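Local coordinates for protein putative metal-dependent hydrolase (Parabacteroides distasonis ATCC 8503, PDB 3KL7) that is a putative metal-dependent hydrolase of the beta-lactamase superfamily that binds two zinc ions, at residues 67-72 and 82-87; 113-118 and 123-128. All coordinates share one frame; numbering follows the deposited sequence.

Contact 1 (67-72 and 82-87)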
ATOM      1  N   ASP A  67      11.783  -6.025  -9.408  1.00 16.26           N
ATOM      2  CA  ASP A  67      12.972  -5.254  -9.093  1.00 16.55           C
ATOM      3  C   ASP A  67      12.925  -4.883  -7.612  1.00 16.07           C
ATOM      4  O   ASP A  67      13.965  -4.764  -6.951  1.00 16.12           O
ATOM      5  CB  ASP A  67      13.034  -3.994  -9.943  1.00 17.02           C
ATOM      6  CG  ASP A  67      13.325  -4.291 -11.406  1.00 17.92           C
ATOM      7  OD1 ASP A  67      14.476  -4.630 -11.717  1.00 18.74           O
ATOM      8  OD2 ASP A  67      12.395  -4.178 -12.243  1.00 19.37           O
ATOM      9  N   ILE A  68      11.714  -4.716  -7.096  1.00 15.59           N
ATOM     10  CA  ILE A  68      11.513  -4.317  -5.725  1.00 15.70           C
ATOM     11  C   ILE A  68      10.310  -5.002  -5.133  1.00 16.14           C
ATOM     12  O   ILE A  68       9.270  -5.091  -5.787  1.00 16.35           O
ATOM     13  CB  ILE A  68      11.288  -2.784  -5.617  1.00 15.92           C
ATOM     14  CG1 ILE A  68      12.510  -2.039  -6.180  1.00 16.50           C
ATOM     15  CG2 ILE A  68      11.027  -2.367  -4.138  1.00 12.97           C
ATOM     16  CD1 ILE A  68      12.323  -0.546  -6.243  1.00 19.22           C
ATOM     17  N   ILE A  69      10.449  -5.489  -3.882  1.00 16.16           N
ATOM     18  CA  ILE A  69       9.315  -6.021  -3.118  1.00 16.20           C
ATOM     19  C   ILE A  69       9.170  -5.234  -1.831  1.00 17.14           C
ATOM     20  O   ILE A  69      10.100  -5.148  -1.027  1.00 18.00           O
ATOM     21  CB  ILE A  69       9.478  -7.549  -2.797  1.00 16.42           C
ATOM     22  CG1 ILE A  69       9.644  -8.355  -4.118  1.00 14.69           C
ATOM     23  CG2 ILE A  69       8.239  -8.082  -1.931  1.00 13.83           C
ATOM     24  CD1 ILE A  69      10.050  -9.791  -3.929  1.00 12.25           C
ATOM     25  N   LEU A  70       8.004  -4.638  -1.657  1.00 17.77           N
ATOM     26  CA  LEU A  70       7.680  -3.850  -0.474  1.00 18.08           C
ATOM     27  C   LEU A  70       6.780  -4.673   0.457  1.00 16.98           C
ATOM     28  O   LEU A  70       5.714  -5.113   0.041  1.00 16.80           O
ATOM     29  CB  LEU A  70       6.881  -2.614  -0.885  1.00 19.03           C
ATOM     30  CG  LEU A  70       7.527  -1.268  -0.903  1.00 21.88           C
ATOM     31  CD1 LEU A  70       8.218  -0.978   0.445  1.00 22.12           C
ATOM     32  CD2 LEU A  70       8.502  -1.192  -2.048  1.00 24.59           C
ATOM     33  N   ILE A  71       7.185  -4.847   1.699  1.00 15.96           N
ATOM     34  CA  ILE A  71       6.300  -5.455   2.702  1.00 16.03           C
ATOM     35  C   ILE A  71       5.897  -4.434   3.765  1.00 16.55           C
ATOM     36  O   ILE A  71       6.763  -3.813   4.403  1.00 17.33           O
ATOM     37  CB  ILE A  71       6.950  -6.645   3.407  1.00 15.30           C
ATOM     38  CG1 ILE A  71       7.501  -7.637   2.391  1.00 14.89           C
ATOM     39  CG2 ILE A  71       5.927  -7.326   4.337  1.00 15.35           C
ATOM     40  CD1 ILE A  71       6.494  -8.052   1.329  1.00 16.05           C
ATOM     41  N   THR A  72       4.584  -4.258   3.960  1.00 16.64           N
ATOM     42  CA  THR A  72       4.063  -3.322   4.998  1.00 16.35           C
ATOM     43  C   THR A  72       4.152  -3.919   6.422  1.00 16.86           C
ATOM     44  O   THR A  72       4.548  -3.225   7.375  1.00 17.32           O
ATOM     45  CB  THR A  72       2.603  -2.957   4.731  1.00 16.53           C
ATOM     46  OG1 THR A  72       1.817  -4.153   4.677  1.00 15.81           O
ATOM     47  CG2 THR A  72       2.461  -2.182   3.419  1.00 14.24           C
ATOM     48  N   LYS A  82       6.493 -17.742  -0.110  1.00 18.73           N
ATOM     49  CA  LYS A  82       6.277 -18.541  -1.322  1.00 18.75           C
ATOM     50  C   LYS A  82       6.069 -17.595  -2.511  1.00 18.48           C
ATOM     51  O   LYS A  82       6.686 -17.753  -3.569  1.00 18.03           O
ATOM     52  CB  LYS A  82       5.055 -19.473  -1.134  1.00 18.93           C
ATOM     53  CG  LYS A  82       4.713 -20.359  -2.360  1.00 19.55           C
ATOM     54  N   ALA A  83       5.216 -16.600  -2.310  1.00 18.68           N
ATOM     55  CA  ALA A  83       4.946 -15.592  -3.328  1.00 18.42           C
ATOM     56  C   ALA A  83       6.234 -14.789  -3.647  1.00 18.56           C
ATOM     57  O   ALA A  83       6.515 -14.475  -4.815  1.00 17.96           O
ATOM     58  CB  ALA A  83       3.828 -14.669  -2.865  1.00 17.62           C
ATOM     59  N   ILE A  84       7.007 -14.479  -2.604  1.00 18.70           N
ATOM     60  CA  ILE A  84       8.258 -13.754  -2.766  1.00 18.81           C
ATOM     61  C   ILE A  84       9.248 -14.547  -3.616  1.00 19.68           C
ATOM     62  O   ILE A  84       9.880 -13.992  -4.512  1.00 19.31           O
ATOM     63  CB  ILE A  84       8.889 -13.382  -1.380  1.00 18.59           C
ATOM     64  CG1 ILE A  84       8.074 -12.247  -0.729  1.00 17.85           C
ATOM     65  CG2 ILE A  84      10.358 -12.946  -1.548  1.00 17.38           C
ATOM     66  CD1 ILE A  84       8.499 -11.899   0.667  1.00 17.54           C
ATOM     67  N   GLN A  85       9.367 -15.850  -3.338  1.00 20.80           N
ATOM     68  CA  GLN A  85      10.241 -16.732  -4.120  1.00 21.77           C
ATOM     69  C   GLN A  85       9.811 -16.797  -5.574  1.00 21.69           C
ATOM     70  O   GLN A  85      10.652 -16.821  -6.490  1.00 21.83           O
ATOM     71  CB  GLN A  85      10.220 -18.155  -3.555  1.00 22.59           C
ATOM     72  CG  GLN A  85      10.969 -18.337  -2.256  1.00 24.97           C
ATOM     73  CD  GLN A  85      10.928 -19.777  -1.769  1.00 27.28           C
ATOM     74  OE1 GLN A  85      11.605 -20.647  -2.321  1.00 28.87           O
ATOM     75  NE2 GLN A  85      10.121 -20.039  -0.717  1.00 29.28           N
ATOM     76  N   ALA A  86       8.502 -16.837  -5.792  1.00 21.27           N
ATOM     77  CA  ALA A  86       7.967 -17.065  -7.110  1.00 20.68           C
ATOM     78  C   ALA A  86       8.229 -15.880  -8.034  1.00 20.32           C
ATOM     79  O   ALA A  86       8.265 -16.039  -9.254  1.00 20.00           O
ATOM     80  CB  ALA A  86       6.466 -17.358  -7.024  1.00 20.75           C
ATOM     81  N   VAL A  87       8.425 -14.696  -7.452  1.00 19.79           N
ATOM     82  CA  VAL A  87       8.539 -13.490  -8.240  1.00 19.73           C
ATOM     83  C   VAL A  87       9.911 -12.790  -8.150  1.00 19.98           C
ATOM     84  O   VAL A  87      10.170 -11.849  -8.913  1.00 20.10           O
ATOM     85  CB  VAL A  87       7.432 -12.467  -7.852  1.00 19.93           C
ATOM     86  CG1 VAL A  87       7.681 -11.906  -6.445  1.00 19.38           C
ATOM     87  CG2 VAL A  87       7.354 -11.328  -8.889  1.00 19.75           C
TER

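Contact 2 (113-118 and 123-128)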
ATOM      1  N   GLY A 113       9.011   6.988   9.917  1.00 14.92           N
ATOM      2  CA  GLY A 113       9.790   8.255   9.785  1.00 14.71           C
ATOM      3  C   GLY A 113      11.044   8.131   8.920  1.00 14.55           C
ATOM      4  O   GLY A 113      11.695   9.127   8.626  1.00 14.29           O
ATOM      5  N   ASP A 114      11.390   6.904   8.518  1.00 14.63           N
ATOM      6  CA  ASP A 114      12.560   6.686   7.653  1.00 14.44           C
ATOM      7  C   ASP A 114      12.232   7.166   6.251  1.00 14.22           C
ATOM      8  O   ASP A 114      11.099   6.987   5.765  1.00 14.57           O
ATOM      9  CB  ASP A 114      12.957   5.180   7.584  1.00 14.77           C
ATOM     10  CG  ASP A 114      13.736   4.685   8.846  1.00 14.70           C
ATOM     11  OD1 ASP A 114      14.041   5.496   9.728  1.00 14.49           O
ATOM     12  OD2 ASP A 114      14.031   3.468   8.918  1.00 14.24           O
ATOM     13  N   THR A 115      13.210   7.805   5.623  1.00 13.86           N
ATOM     14  CA  THR A 115      13.192   8.098   4.202  1.00 13.40           C
ATOM     15  C   THR A 115      14.293   7.272   3.541  1.00 12.98           C
ATOM     16  O   THR A 115      15.383   7.151   4.077  1.00 12.90           O
ATOM     17  CB  THR A 115      13.512   9.606   3.918  1.00 13.53           C
ATOM     18  OG1 THR A 115      12.587  10.439   4.614  1.00 13.59           O
ATOM     19  CG2 THR A 115      13.430   9.896   2.404  1.00 13.71           C
ATOM     20  N   ASP A 116      14.002   6.714   2.376  1.00 13.17           N
ATOM     21  CA  ASP A 116      15.010   5.988   1.576  1.00 13.18           C
ATOM     22  C   ASP A 116      15.035   6.583   0.173  1.00 12.62           C
ATOM     23  O   ASP A 116      14.039   6.540  -0.531  1.00 12.51           O
ATOM     24  CB  ASP A 116      14.662   4.504   1.506  1.00 13.74           C
ATOM     25  CG  ASP A 116      15.751   3.675   0.858  1.00 14.97           C
ATOM     26  OD1 ASP A 116      16.607   4.252   0.166  1.00 16.84           O
ATOM     27  OD2 ASP A 116      15.750   2.427   1.052  1.00 17.10           O
ATOM     28  N   THR A 117      16.174   7.153  -0.205  1.00 12.62           N
ATOM     29  CA  THR A 117      16.349   7.775  -1.489  1.00 12.80           C
ATOM     30  C   THR A 117      17.345   7.001  -2.356  1.00 13.89           C
ATOM     31  O   THR A 117      17.856   7.545  -3.343  1.00 14.52           O
ATOM     32  CB  THR A 117      16.908   9.239  -1.336  1.00 12.56           C
ATOM     33  OG1 THR A 117      18.095   9.220  -0.558  1.00 11.84           O
ATOM     34  CG2 THR A 117      15.904  10.138  -0.685  1.00 12.25           C
ATOM     35  N   SER A 118      17.631   5.743  -1.992  1.00 15.10           N
ATOM     36  CA  SER A 118      18.699   4.978  -2.659  1.00 16.34           C
ATOM     37  C   SER A 118      18.283   4.327  -3.991  1.00 17.51           C
ATOM     38  O   SER A 118      19.142   4.005  -4.809  1.00 18.13           O
ATOM     39  CB  SER A 118      19.321   3.943  -1.718  1.00 16.37           C
ATOM     40  OG  SER A 118      18.383   3.057  -1.223  1.00 17.50           O
ATOM     41  N   LYS A 123      11.484   7.166  -4.584  1.00 17.58           N
ATOM     42  CA  LYS A 123      11.767   7.533  -3.209  1.00 17.10           C
ATOM     43  C   LYS A 123      10.758   6.848  -2.346  1.00 16.99           C
ATOM     44  O   LYS A 123       9.591   6.757  -2.715  1.00 16.57           O
ATOM     45  CB  LYS A 123      11.683   9.063  -3.022  1.00 17.00           C
ATOM     46  CG  LYS A 123      11.827   9.526  -1.573  1.00 17.65           C
ATOM     47  CD  LYS A 123      11.937  11.051  -1.462  1.00 17.29           C
ATOM     48  CE  LYS A 123      10.580  11.726  -1.686  1.00 17.53           C
ATOM     49  NZ  LYS A 123      10.599  13.168  -1.336  1.00 16.91           N
ATOM     50  N   ILE A 124      11.203   6.335  -1.200  1.00 17.17           N
ATOM     51  CA  ILE A 124      10.300   5.682  -0.246  1.00 17.17           C
ATOM     52  C   ILE A 124      10.329   6.409   1.076  1.00 17.01           C
ATOM     53  O   ILE A 124      11.390   6.726   1.593  1.00 16.85           O
ATOM     54  CB  ILE A 124      10.707   4.196   0.048  1.00 17.17           C
ATOM     55  CG1 ILE A 124      10.990   3.422  -1.232  1.00 17.54           C
ATOM     56  CG2 ILE A 124       9.627   3.505   0.815  1.00 17.18           C
ATOM     57  CD1 ILE A 124      11.536   1.990  -0.972  1.00 16.19           C
ATOM     58  N   GLU A 125       9.152   6.654   1.635  1.00 17.34           N
ATOM     59  CA  GLU A 125       9.047   7.121   3.002  1.00 17.41           C
ATOM     60  C   GLU A 125       8.170   6.153   3.769  1.00 17.34           C
ATOM     61  O   GLU A 125       7.109   5.784   3.308  1.00 18.31           O
ATOM     62  CB  GLU A 125       8.464   8.557   3.038  1.00 17.39           C
ATOM     63  CG  GLU A 125       9.246   9.535   2.153  1.00 17.37           C
ATOM     64  CD  GLU A 125       8.511  10.828   1.890  1.00 19.18           C
ATOM     65  OE1 GLU A 125       8.538  11.718   2.775  1.00 16.59           O
ATOM     66  OE2 GLU A 125       7.923  10.962   0.777  1.00 18.49           O
ATOM     67  N   ALA A 126       8.634   5.722   4.933  1.00 17.30           N
ATOM     68  CA  ALA A 126       7.848   4.861   5.791  1.00 17.09           C
ATOM     69  C   ALA A 126       7.090   5.704   6.822  1.00 17.25           C
ATOM     70  O   ALA A 126       7.674   6.551   7.534  1.00 17.01           O
ATOM     71  CB  ALA A 126       8.750   3.801   6.504  1.00 17.35           C
ATOM     72  N   VAL A 127       5.797   5.472   6.898  1.00 17.02           N
ATOM     73  CA  VAL A 127       4.940   6.221   7.774  1.00 16.76           C
ATOM     74  C   VAL A 127       4.186   5.226   8.680  1.00 16.54           C
ATOM     75  O   VAL A 127       4.166   4.035   8.403  1.00 16.41           O
ATOM     76  CB  VAL A 127       3.954   7.104   6.960  1.00 16.65           C
ATOM     77  CG1 VAL A 127       4.723   8.265   6.249  1.00 16.32           C
ATOM     78  CG2 VAL A 127       3.180   6.254   5.942  1.00 16.64           C
ATOM     79  N   PRO A 128       3.589   5.718   9.775  1.00 16.35           N
ATOM     80  CA  PRO A 128       2.928   4.812  10.690  1.00 16.58           C
ATOM     81  C   PRO A 128       1.672   4.163  10.111  1.00 16.64           C
ATOM     82  O   PRO A 128       1.034   4.709   9.208  1.00 16.70           O
ATOM     83  CB  PRO A 128       2.571   5.715  11.895  1.00 16.95           C
ATOM     84  CG  PRO A 128       3.383   6.935  11.727  1.00 16.77           C
ATOM     85  CD  PRO A 128       3.575   7.102  10.269  1.00 16.60           C
TER

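Contact 1 (67-72 and 82-87)
Ile69 and Ile71 meet Ile84 and Val87 through methyl groups alone, with no ring, amide or carboxylate plane between the two segments. The flat element here is the beta sheet itself. On the face of strand 68-71 turned to helix 82-87 stand Ile69 and Ile71; on the opposite face Ile68 and Leu70 reach the loop residues Tyr121 and Met122 and Tyr148 of strand 146-152. Strands 47-51 and 93-96 flank its two edges.

The centre of the contact is the end of Ile69. Its chain runs out extended (chi2 170°), which carries CD1 to the helix, 4.0 Å from Ile84 CG2. The same methyl also touches the next turn, with Ile69 CD1 lying 4.1 Å from Val87 CG1, the two side chains passing in opposite directions. Ile84 starts out beside the strand rather than at it, and its branches make the approach. Strand 68-71 and helix 82-87 are the first two elements of a beta-alpha-beta unit completed by the parallel strand 93-96; their axes run nearly antiparallel (167°) and come within 10.5 Å. Between them the chain carries His73, His75, Asp77 and His78, the HxHxDH zinc-binding sequence of the metallo-beta-lactamase fold. Ile71, about 5 Å from His78 between side chains, bends at chi2 (-51°), bringing its CD1 to 4.4 Å from Ile84 CD1, a looser touch. Ile84 also packs on Ile94 of strand 93-96, and Val87 on Gln50 of strand 47-51.

Contact 2 (113-118 and 123-128)
Gly113 gives its N to Ala126 O (2.8 Å), reaching the carbonyl from a position tilted off its plane. Its positive phi (90°) brings Asp114 round to accept in turn, Ala126 N to Asp114 O at 2.9 Å. Two residues thus face Ala126, an arrangement that fits a G1 beta bulge at the mouth of the hairpin. The carboxylate of Asp114 leads away from the partner strand, its OD2 accepting from Lys111 N. Thr115 and Glu125 form a non-hydrogen-bonded antiparallel pair. Thr115 CG2, anti to the backbone N, hangs beside the partner strand 4.2 Å from Glu125 CG, while Glu125 OE2 turns off to a salt bridge with Arg156. Asp116 and Ile124 make the hydrogen-bonded pair: Asp116 N to Ile124 O spans 2.7 Å, and the return bond from Ile124 N to Asp116 O is almost straight (179°). Asp116 OD1 is gripped twice, by Ser118 N at 2.8 Å in an Asx turn and by Ser118 OG at 2.6 Å on its syn lone pair. OD2 is salt-bridged to Lys108, so the buried carboxylate has both oxygens engaged, which probably stabilises its negative charge. Thr117 lies side by side with Lys123, its CG2 4.1 Å from Lys123 CD. Strand 115-116 is an outermost strand of its sheet; 123-128 continues that sheet by antiparallel bonding to strand 146-152, where Ile124 packs on Tyr148 and Leu150, and Leu110 lies against Ile124 and Ala126.

Following the chain from the N terminus, contact 1 closes first, joining 67-72 to 82-87 around the loop that brings four zinc ligands. The chain then runs through strand 93-96, helix 98-104 and strand 108-109, the end of the first sheet, before contact 2 closes the short turn between 113-118 and 123-128 at one edge of the second sheet. The two are in series, neither nested nor crossed; their centres lie 18 Å apart. The sheets meet between them: the hairpin turn of contact 2 lies against the back of strand 68-71, and Tyr148 of strand 146-152 hydrogen-bonds Ile71 O through its hydroxyl, tying the second sheet to the first.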